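Coclaurine N-methyltransferase (Coptis japonica, PDB 6GKV) catalyses methyl transfer from S-adenosyl-L-methionine to the ring nitrogen of coclaurine, and probably of related tetrahydroisoquinolines, in alkaloid biosynthesis. Local coordinates at residues A[182-187]-A[212-216]; A[233-237]-A[256-260]; A[288-292]-A[326-331]. All coordinates share one frame; numbering follows the deposited sequence.

Interaction 1. Residues A[182-187]-A[212-216]; sequences ITTHEM and KISEW. With SAH (S-adenosyl-L-homocysteine), chain C.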
loop_
_atom_site.group_PDB
_atom_site.type_symbol
_atom_site.label_atom_id
_atom_site.label_comp_id
_atom_site.label_asym_id
_atom_site.label_seq_id
_atom_site.Cartn_x
_atom_site.Cartn_y
_atom_site.Cartn_z
ATOM N N ILE A 182 -18.943 12.478 15.749
ATOM C CA ILE A 182 -18.063 12.864 14.660
ATOM C C ILE A 182 -18.680 12.436 13.325
ATOM O O ILE A 182 -18.439 13.065 12.291
ATOM C CB ILE A 182 -16.655 12.265 14.869
ATOM C CG1 ILE A 182 -16.071 12.818 16.170
ATOM C CG2 ILE A 182 -15.725 12.580 13.694
ATOM C CD1 ILE A 182 -14.726 12.231 16.560
ATOM N N THR A 183 -19.502 11.388 13.366
ATOM C CA THR A 183 -20.269 10.931 12.202
ATOM C C THR A 183 -21.120 12.048 11.587
ATOM O O THR A 183 -21.266 12.142 10.370
ATOM C CB THR A 183 -21.189 9.755 12.592
ATOM O OG1 THR A 183 -20.383 8.618 12.900
ATOM C CG2 THR A 183 -22.159 9.400 11.470
ATOM N N THR A 184 -21.681 12.898 12.439
ATOM C CA THR A 184 -22.592 13.938 11.973
ATOM C C THR A 184 -22.131 15.350 12.304
ATOM O O THR A 184 -22.804 16.317 11.946
ATOM C CB THR A 184 -24.012 13.771 12.570
ATOM O OG1 THR A 184 -23.923 13.621 13.992
ATOM C CG2 THR A 184 -24.718 12.570 11.979
ATOM N N HIS A 185 -21.007 15.491 12.995
ATOM C CA HIS A 185 -20.631 16.829 13.423
ATOM C C HIS A 185 -20.075 17.669 12.274
ATOM O O HIS A 185 -19.165 17.259 11.550
ATOM C CB HIS A 185 -19.618 16.792 14.573
ATOM C CG HIS A 185 -19.347 18.145 15.164
ATOM N ND1 HIS A 185 -20.257 18.802 15.956
ATOM C CD2 HIS A 185 -18.281 18.973 15.035
ATOM C CE1 HIS A 185 -19.759 19.980 16.311
ATOM N NE2 HIS A 185 -18.567 20.104 15.764
ATOM N N GLU A 186 -20.652 18.849 12.105
ATOM C CA GLU A 186 -20.060 19.854 11.249
ATOM C C GLU A 186 -19.557 20.977 12.142
ATOM O O GLU A 186 -20.098 21.208 13.217
ATOM C CB GLU A 186 -21.064 20.371 10.210
ATOM C CG GLU A 186 -21.558 19.318 9.203
ATOM C CD GLU A 186 -20.506 18.919 8.155
ATOM O OE1 GLU A 186 -19.318 19.289 8.299
ATOM O OE2 GLU A 186 -20.875 18.227 7.176
ATOM N N MET A 187 -18.499 21.650 11.715
ATOM C CA MET A 187 -17.962 22.774 12.462
ATOM C C MET A 187 -17.168 23.646 11.511
ATOM O O MET A 187 -16.488 23.141 10.613
ATOM C CB MET A 187 -17.091 22.307 13.639
ATOM C CG MET A 187 -15.844 21.533 13.260
ATOM S SD MET A 187 -14.877 20.997 14.693
ATOM C CE MET A 187 -14.554 22.572 15.473
ATOM N N LYS A 212 -14.596 15.110 5.330
ATOM C CA LYS A 212 -15.013 16.002 6.410
ATOM C C LYS A 212 -13.806 16.537 7.196
ATOM O O LYS A 212 -13.657 17.741 7.376
ATOM C CB LYS A 212 -15.996 15.283 7.354
ATOM C CG LYS A 212 -16.412 16.100 8.564
ATOM C CD LYS A 212 -17.365 15.340 9.473
ATOM C CE LYS A 212 -18.775 15.298 8.911
ATOM N NZ LYS A 212 -19.611 14.333 9.651
ATOM N N ILE A 213 -12.942 15.635 7.645
ATOM C CA ILE A 213 -11.788 16.004 8.462
ATOM C C ILE A 213 -10.817 16.966 7.748
ATOM O O ILE A 213 -10.215 17.854 8.377
ATOM C CB ILE A 213 -11.034 14.730 8.917
ATOM C CG1 ILE A 213 -11.919 13.919 9.875
ATOM C CG2 ILE A 213 -9.726 15.082 9.606
ATOM C CD1 ILE A 213 -11.279 12.636 10.342
ATOM N N SER A 214 -10.667 16.796 6.434
ATOM C CA SER A 214 -9.735 17.627 5.668
ATOM C C SER A 214 -10.225 19.067 5.636
ATOM O O SER A 214 -9.426 20.000 5.595
ATOM C CB SER A 214 -9.555 17.100 4.240
ATOM O OG SER A 214 -10.734 17.268 3.473
ATOM N N GLU A 215 -11.546 19.234 5.681
ATOM C CA GLU A 215 -12.162 20.561 5.693
ATOM C C GLU A 215 -11.848 21.284 7.002
ATOM O O GLU A 215 -11.950 22.507 7.074
ATOM C CB GLU A 215 -13.675 20.460 5.481
ATOM C CG GLU A 215 -14.073 19.922 4.103
ATOM C CD GLU A 215 -15.568 19.638 3.969
ATOM O OE1 GLU A 215 -16.324 19.887 4.937
ATOM O OE2 GLU A 215 -15.985 19.164 2.889
ATOM N N TRP A 216 -11.447 20.517 8.018
ATOM C CA TRP A 216 -11.034 21.064 9.309
ATOM C C TRP A 216 -9.526 21.294 9.425
ATOM O O TRP A 216 -9.040 21.726 10.477
ATOM C CB TRP A 216 -11.473 20.139 10.437
ATOM C CG TRP A 216 -12.928 19.880 10.479
ATOM C CD1 TRP A 216 -13.909 20.654 9.953
ATOM C CD2 TRP A 216 -13.577 18.757 11.069
ATOM N NE1 TRP A 216 -15.131 20.090 10.182
ATOM C CE2 TRP A 216 -14.956 18.908 10.875
ATOM C CE3 TRP A 216 -13.124 17.617 11.760
ATOM C CZ2 TRP A 216 -15.897 17.993 11.334
ATOM C CZ3 TRP A 216 -14.054 16.698 12.212
ATOM C CH2 TRP A 216 -15.422 16.889 11.996
HETATM N N SAH C . -8.150 8.152 21.380
HETATM C CA SAH C . -8.290 7.675 22.749
HETATM C CB SAH C . -9.289 6.529 22.826
HETATM C CG SAH C . -9.340 5.605 21.613
HETATM S SD SAH C . -10.724 4.438 21.739
HETATM C C SAH C . -6.959 7.221 23.327
HETATM O O SAH C . -6.027 7.013 22.549
HETATM O OXT SAH C . -6.798 7.052 24.548
HETATM C "C5'" SAH C . -11.736 5.322 20.518
HETATM C "C4'" SAH C . -12.212 6.708 20.969
HETATM O "O4'" SAH C . -13.032 7.298 19.972
HETATM C "C3'" SAH C . -13.047 6.660 22.242
HETATM O "O3'" SAH C . -12.757 7.797 23.015
HETATM C "C2'" SAH C . -14.478 6.787 21.785
HETATM O "O2'" SAH C . -15.211 7.467 22.774
HETATM C "C1'" SAH C . -14.320 7.596 20.499
HETATM N N9 SAH C . -15.384 7.333 19.504
HETATM C C8 SAH C . -15.809 6.121 19.002
HETATM N N7 SAH C . -16.809 6.352 18.112
HETATM C C5 SAH C . -17.029 7.694 18.039
HETATM C C6 SAH C . -17.928 8.480 17.308
HETATM N N6 SAH C . -18.805 7.925 16.466
HETATM N N1 SAH C . -17.906 9.854 17.464
HETATM C C2 SAH C . -17.010 10.441 18.340
HETATM N N3 SAH C . -16.126 9.661 19.058
HETATM C C4 SAH C . -16.140 8.313 18.911
#
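K212 leaves its helix with CG anti to the backbone N (chi1 176°) and stays extended until it bends at chi3, which carries NZ to the backbone oxygens of I182 and T183, while M187 holds CG between its own N and carbonyl carbon (chi1 63°), which puts CG over the W216 ring. In the Rossmann-like methyltransferase fold, this joins the loop after strand 176-179, which borders the cofactor's adenine, to the end of helix 206-215. K212 NZ donates to I182 O at 3.2 Å, tilted from the carbonyl plane, and T183 O stands 2.8 Å from the same nitrogen. The methylene before the buried ammonium, K212 CE, rests 3.3 Å from H185 O. The E186 side chain crosses that of K212 obliquely; its OE2 remains 4.8 Å from K212 NZ, a separation at which attraction may steady the charge without forming a salt bridge.

W216 is enclosed on both faces and at an edge. K212 O and I213 CA lie above the rim of one face, and M187 CG is on the opposite face, 3.8 Å from the centroid of the five-membered ring, a CH-pi contact. M187 SD stands over that same ring, only 13° off its normal, completing a Met-aromatic contact. H185 O meets the indole edge in its plane, with W216 CZ2 at 3.4 Å. Beyond the pair, W216 also packs on L130 and I194 of neighbouring strands.

The loop's other side serves the cofactor. D181 accepts weak hydrogen bonds from T183 N and T184 OG1 and is itself bonded to SAH. I182 sets CG1 and CD1 against adenine C2, and its backbone N makes a weak but nearly straight bond to SAH N1 at 3.3 Å.

Interaction 2. Residues A[233-237]-A[256-260]; sequences FAYHY and MIIPS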
loop_
_atom_site.group_PDB
_atom_site.type_symbol
_atom_site.label_atom_id
_atom_site.label_comp_id
_atom_site.label_asym_id
_atom_site.label_seq_id
_atom_site.Cartn_x
_atom_site.Cartn_y
_atom_site.Cartn_z
ATOM N N PHE A 233 -3.847 -7.969 4.941
ATOM C CA PHE A 233 -5.247 -7.967 4.540
ATOM C C PHE A 233 -6.106 -7.075 5.427
ATOM O O PHE A 233 -5.648 -6.537 6.436
ATOM C CB PHE A 233 -5.821 -9.403 4.466
ATOM C CG PHE A 233 -5.637 -10.251 5.715
ATOM C CD1 PHE A 233 -6.511 -10.144 6.788
ATOM C CD2 PHE A 233 -4.646 -11.231 5.771
ATOM C CE1 PHE A 233 -6.364 -10.947 7.917
ATOM C CE2 PHE A 233 -4.500 -12.042 6.901
ATOM C CZ PHE A 233 -5.358 -11.890 7.972
ATOM N N ALA A 234 -7.341 -6.860 5.006
ATOM C CA ALA A 234 -8.238 -5.993 5.750
ATOM C C ALA A 234 -9.577 -6.696 5.870
ATOM O O ALA A 234 -9.909 -7.537 5.023
ATOM C CB ALA A 234 -8.384 -4.634 5.062
ATOM N N TYR A 235 -10.343 -6.375 6.913
ATOM C CA TYR A 235 -11.643 -7.036 7.071
ATOM C C TYR A 235 -12.567 -6.433 8.116
ATOM O O TYR A 235 -12.131 -5.932 9.168
ATOM C CB TYR A 235 -11.449 -8.529 7.382
ATOM C CG TYR A 235 -10.593 -8.859 8.599
ATOM C CD1 TYR A 235 -9.217 -8.669 8.586
ATOM C CD2 TYR A 235 -11.162 -9.409 9.743
ATOM C CE1 TYR A 235 -8.429 -8.992 9.690
ATOM C CE2 TYR A 235 -10.390 -9.730 10.846
ATOM C CZ TYR A 235 -9.018 -9.526 10.807
ATOM O OH TYR A 235 -8.244 -9.847 11.892
ATOM N N HIS A 236 -13.857 -6.459 7.788
ATOM C CA HIS A 236 -14.918 -6.237 8.775
ATOM C C HIS A 236 -14.717 -7.233 9.918
ATOM O O HIS A 236 -14.446 -8.415 9.656
ATOM C CB HIS A 236 -16.313 -6.447 8.172
ATOM C CG HIS A 236 -16.756 -5.387 7.210
ATOM N ND1 HIS A 236 -17.212 -4.148 7.622
ATOM C CD2 HIS A 236 -16.897 -5.406 5.862
ATOM C CE1 HIS A 236 -17.576 -3.441 6.567
ATOM N NE2 HIS A 236 -17.396 -4.181 5.483
ATOM N N TYR A 237 -14.830 -6.797 11.174
ATOM C CA TYR A 237 -14.721 -7.779 12.263
ATOM C C TYR A 237 -16.071 -8.487 12.405
ATOM O O TYR A 237 -16.862 -8.162 13.280
ATOM C CB TYR A 237 -14.217 -7.133 13.587
ATOM C CG TYR A 237 -13.223 -8.070 14.264
ATOM C CD1 TYR A 237 -12.392 -8.827 13.460
ATOM C CD2 TYR A 237 -13.064 -8.176 15.662
ATOM C CE1 TYR A 237 -11.502 -9.706 13.960
ATOM C CE2 TYR A 237 -12.093 -9.076 16.195
ATOM C CZ TYR A 237 -11.331 -9.835 15.321
ATOM O OH TYR A 237 -10.377 -10.757 15.708
ATOM N N MET A 256 -16.509 -2.896 14.448
ATOM C CA MET A 256 -15.060 -2.912 14.251
ATOM C C MET A 256 -14.644 -3.317 12.852
ATOM O O MET A 256 -15.222 -4.234 12.264
ATOM C CB MET A 256 -14.391 -3.849 15.260
ATOM C CG MET A 256 -14.178 -3.222 16.629
ATOM S SD MET A 256 -12.609 -2.338 16.677
ATOM C CE MET A 256 -11.690 -3.412 15.620
ATOM N N ILE A 257 -13.641 -2.616 12.334
ATOM C CA ILE A 257 -12.954 -2.980 11.090
ATOM C C ILE A 257 -11.455 -3.132 11.368
ATOM O O ILE A 257 -10.868 -2.352 12.131
ATOM C CB ILE A 257 -13.170 -1.933 9.970
ATOM C CG1 ILE A 257 -14.517 -2.128 9.288
ATOM C CG2 ILE A 257 -12.142 -2.066 8.902
ATOM C CD1 ILE A 257 -14.811 -1.057 8.257
ATOM N N ILE A 258 -10.850 -4.174 10.803
ATOM C CA ILE A 258 -9.393 -4.294 10.841
ATOM C C ILE A 258 -8.814 -3.925 9.480
ATOM O O ILE A 258 -8.918 -4.714 8.525
ATOM C CB ILE A 258 -8.936 -5.716 11.212
ATOM C CG1 ILE A 258 -9.662 -6.183 12.471
ATOM C CG2 ILE A 258 -7.413 -5.759 11.376
ATOM C CD1 ILE A 258 -9.326 -5.362 13.700
ATOM N N PRO A 259 -8.242 -2.713 9.370
ATOM C CA PRO A 259 -7.660 -2.324 8.074
ATOM C C PRO A 259 -6.311 -3.017 7.806
ATOM O O PRO A 259 -5.644 -3.483 8.722
ATOM C CB PRO A 259 -7.488 -0.785 8.195
ATOM C CG PRO A 259 -7.973 -0.395 9.603
ATOM C CD PRO A 259 -8.041 -1.681 10.413
ATOM N N SER A 260 -5.932 -3.118 6.543
ATOM C CA SER A 260 -4.541 -3.406 6.188
ATOM C C SER A 260 -3.683 -2.244 6.602
ATOM O O SER A 260 -4.175 -1.122 6.759
ATOM C CB SER A 260 -4.398 -3.625 4.691
ATOM O OG SER A 260 -4.945 -2.494 4.030
HETATM O O HOH W 1 -17.326 -5.521 14.666
#
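Y235 and I258 form the antiparallel hydrogen-bonded pair of a two-stranded sheet and hold the tight side of this contact. Y235 N to I258 O and I258 N to Y235 O are both 2.7 Å, and Y237 N to M256 O, at 2.8 Å, extends the pairing past the next residue. The Y235 ring takes the position between its own N and carbonyl carbon (chi1 56°), which lays one face over the I258 side chain: I258 CB sits 3.9 Å from the ring centroid, and CG1 reaches Y235 CZ and Y237 CD1. W342 NE1 bonds Y235 OH and fixes the far end of the ring. With an alanine here, the flank of I258 would probably lose the ring lying against it and W342 NE1 its hydroxyl partner.

The solvent side is marked by the partly exposed H236, whose ND1 meets I257 CG1 at 3.8 Å; both residues pack on helix 44-58, at L54 and L58. At the strand end a water accepts from M256 N at 2.8 Å and lies near Y237 O. I258 also touches the bound N-methylheliamine: this two-stranded antiparallel sheet, its strands joined by a long irregular loop, contributes I258 to the alkaloid pocket.

Interaction 3. Residues A[288-292]-A[326-331]; sequences NEEWL and FCLSGM. With F2W (6,7-dimethoxy-2-methyl-1,2,3,4-tetrahydroisoquinolin-2-ium), chain D.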
loop_
_atom_site.group_PDB
_atom_site.type_symbol
_atom_site.label_atom_id
_atom_site.label_comp_id
_atom_site.label_asym_id
_atom_site.label_seq_id
_atom_site.Cartn_x
_atom_site.Cartn_y
_atom_site.Cartn_z
ATOM N N ASN A 288 -1.817 -4.475 26.542
ATOM C CA ASN A 288 -2.946 -5.238 27.016
ATOM C C ASN A 288 -2.557 -6.149 28.166
ATOM O O ASN A 288 -3.393 -6.471 29.036
ATOM C CB ASN A 288 -3.548 -6.080 25.895
ATOM C CG ASN A 288 -4.457 -5.275 24.968
ATOM O OD1 ASN A 288 -5.618 -5.034 25.295
ATOM N ND2 ASN A 288 -3.954 -4.916 23.786
ATOM N N GLU A 289 -1.298 -6.584 28.151
ATOM C CA GLU A 289 -0.754 -7.471 29.188
ATOM C C GLU A 289 -0.553 -6.718 30.495
ATOM O O GLU A 289 -0.692 -7.275 31.575
ATOM C CB GLU A 289 0.581 -8.088 28.723
ATOM C CG GLU A 289 1.293 -8.962 29.745
ATOM C CD GLU A 289 2.645 -9.510 29.238
ATOM O OE1 GLU A 289 3.201 -8.946 28.269
ATOM O OE2 GLU A 289 3.155 -10.500 29.826
ATOM N N GLU A 290 -0.205 -5.443 30.397
ATOM C CA GLU A 290 0.048 -4.670 31.601
ATOM C C GLU A 290 -1.281 -4.293 32.243
ATOM O O GLU A 290 -1.385 -4.193 33.465
ATOM C CB GLU A 290 0.906 -3.433 31.286
ATOM C CG GLU A 290 2.361 -3.773 30.886
ATOM C CD GLU A 290 3.181 -4.369 32.031
ATOM O OE1 GLU A 290 3.150 -3.803 33.144
ATOM O OE2 GLU A 290 3.870 -5.400 31.816
ATOM N N TRP A 291 -2.285 -4.098 31.393
ATOM C CA TRP A 291 -3.644 -3.833 31.817
ATOM C C TRP A 291 -4.203 -5.031 32.593
ATOM O O TRP A 291 -4.806 -4.880 33.666
ATOM C CB TRP A 291 -4.526 -3.540 30.601
ATOM C CG TRP A 291 -4.322 -2.195 29.969
ATOM C CD1 TRP A 291 -3.701 -1.114 30.522
ATOM C CD2 TRP A 291 -4.747 -1.790 28.658
ATOM N NE1 TRP A 291 -3.716 -0.057 29.636
ATOM C CE2 TRP A 291 -4.350 -0.448 28.483
ATOM C CE3 TRP A 291 -5.423 -2.435 27.609
ATOM C CZ2 TRP A 291 -4.612 0.267 27.312
ATOM C CZ3 TRP A 291 -5.682 -1.720 26.436
ATOM C CH2 TRP A 291 -5.284 -0.383 26.307
ATOM N N LEU A 292 -4.002 -6.220 32.030
ATOM C CA LEU A 292 -4.477 -7.454 32.642
ATOM C C LEU A 292 -3.840 -7.690 34.017
ATOM O O LEU A 292 -4.539 -8.031 34.966
ATOM C CB LEU A 292 -4.199 -8.629 31.715
ATOM C CG LEU A 292 -4.484 -10.024 32.256
ATOM C CD1 LEU A 292 -5.974 -10.186 32.548
ATOM C CD2 LEU A 292 -3.979 -11.105 31.285
ATOM N N PHE A 326 -10.944 -8.905 27.113
ATOM C CA PHE A 326 -10.548 -7.742 26.330
ATOM C C PHE A 326 -9.046 -7.773 26.132
ATOM O O PHE A 326 -8.531 -7.763 25.023
ATOM C CB PHE A 326 -10.953 -6.466 27.065
ATOM C CG PHE A 326 -10.700 -5.208 26.305
ATOM C CD1 PHE A 326 -11.682 -4.683 25.468
ATOM C CD2 PHE A 326 -9.506 -4.522 26.450
ATOM C CE1 PHE A 326 -11.468 -3.500 24.775
ATOM C CE2 PHE A 326 -9.283 -3.351 25.755
ATOM C CZ PHE A 326 -10.269 -2.841 24.918
ATOM N N CYS A 327 -8.363 -7.802 27.264
ATOM C CA CYS A 327 -6.925 -7.767 27.354
ATOM C C CYS A 327 -6.254 -9.054 26.832
ATOM O O CYS A 327 -5.174 -9.003 26.247
ATOM C CB CYS A 327 -6.534 -7.499 28.806
ATOM S SG CYS A 327 -7.146 -5.958 29.454
ATOM N N LEU A 328 -6.898 -10.195 27.023
ATOM C CA LEU A 328 -6.362 -11.457 26.533
ATOM C C LEU A 328 -6.440 -11.483 25.017
ATOM O O LEU A 328 -5.476 -11.917 24.349
ATOM C CB LEU A 328 -7.126 -12.650 27.116
ATOM C CG LEU A 328 -7.033 -12.998 28.610
ATOM C CD1 LEU A 328 -7.861 -14.219 28.837
ATOM C CD2 LEU A 328 -5.601 -13.277 29.055
ATOM N N SER A 329 -7.595 -11.061 24.483
ATOM C CA SER A 329 -7.738 -10.877 23.042
ATOM C C SER A 329 -6.624 -9.970 22.506
ATOM O O SER A 329 -5.953 -10.308 21.538
ATOM C CB SER A 329 -9.093 -10.281 22.691
ATOM O OG SER A 329 -10.113 -11.228 22.907
ATOM N N GLY A 330 -6.418 -8.831 23.160
ATOM C CA GLY A 330 -5.356 -7.920 22.774
ATOM C C GLY A 330 -3.973 -8.543 22.841
ATOM O O GLY A 330 -3.184 -8.413 21.906
ATOM N N MET A 331 -3.672 -9.222 23.943
ATOM C CA MET A 331 -2.370 -9.874 24.096
ATOM C C MET A 331 -2.040 -10.863 22.976
ATOM O O MET A 331 -0.996 -10.788 22.357
ATOM C CB MET A 331 -2.291 -10.614 25.424
ATOM C CG MET A 331 -1.668 -9.814 26.532
ATOM S SD MET A 331 -1.630 -10.777 28.051
ATOM C CE MET A 331 -0.501 -12.064 27.603
HETATM C CAM F2W D . -7.862 -5.447 22.721
HETATM O OAK F2W D . -8.043 -5.557 21.290
HETATM C CAB F2W D . -8.298 -4.323 20.747
HETATM C CAA F2W D . -8.320 -3.142 21.499
HETATM C CAF F2W D . -8.603 -1.947 20.843
HETATM C CAJ F2W D . -8.610 -0.726 21.495
HETATM C CAI F2W D . -9.428 0.438 20.846
HETATM N NAH F2W D . -8.837 0.595 19.507
HETATM C CAO F2W D . -9.806 1.495 18.851
HETATM C CAG F2W D . -9.146 -0.726 18.951
HETATM C CAE F2W D . -8.773 -1.919 19.485
HETATM C CAD F2W D . -8.783 -3.097 18.743
HETATM C CAC F2W D . -8.503 -4.294 19.377
HETATM O OAL F2W D . -8.478 -5.513 18.753
HETATM C CAN F2W D . -8.680 -5.570 17.328
#
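F326 presents one ring face to the methoxy carbon CAM of the bound N-methylheliamine, which lies above the plane toward the rim, 4.0 Å from F326 CE2. At the phenyl edge stands W291 CZ3, also 4.0 Å from F326 CE2. The indole of W291 is met at its own edge by C327 SG, and the backbone N of N288 lies above one of its faces. These rings belong to an antiparallel helix pair, 281-297 against 313-335, whose short segments here cross at -151° with axes 8.3 Å apart and build part of the alkaloid pocket.

N288 is the knob of the packing: its side chain enters a hole made by F326, C327, G330 and M331. CG stands anti to the carbonyl carbon (chi1 -80°), which turns the amide onto the backbone of G330, with N288 ND2 3.5 Å from G330 CA. The absence of a CB at G330 is what lets N288 CG come this close. The amide is held by ND2, which donates to F284 O one turn back; OD1 is buried with no hydrogen-bond partner in the model.

Away from the ligand the interface becomes apolar. L292 CB rests on C327 CB, and L292 CD2 reaches L328 CD2 at 3.5 Å. M331 SD lies against the start of the E289 side chain, 3.5 Å from E289 CB. Helix 21-39 flanks this end through Y21, I24 and K25. On the pocket side three atoms crowd the same methoxy group: F326 O is 3.3 Å from CAM, with N288 OD1 at 3.4 Å and G330 CA near by.

Read from the N terminus, the three contacts follow in series; none nests in or crosses another. Interaction 1 closes a loop of 24 residues that holds strand 191-197 and most of helix 206-215, tying the cofactor side of the Rossmann-like core together. Interaction 2, whose first segment follows strand 221-230, closes a loop of 18 residues without helix or strand. Interaction 3 brackets 33 mostly helical residues, including helix 299-309, and joins the two helices around them. Interactions 1 and 3 lie on opposite sides of the chain's centre, their centres about 32 Å apart. Interactions 2 and 3, with nearest atoms about 7 Å apart, both touch the bound alkaloid, whereas interaction 1 touches SAH.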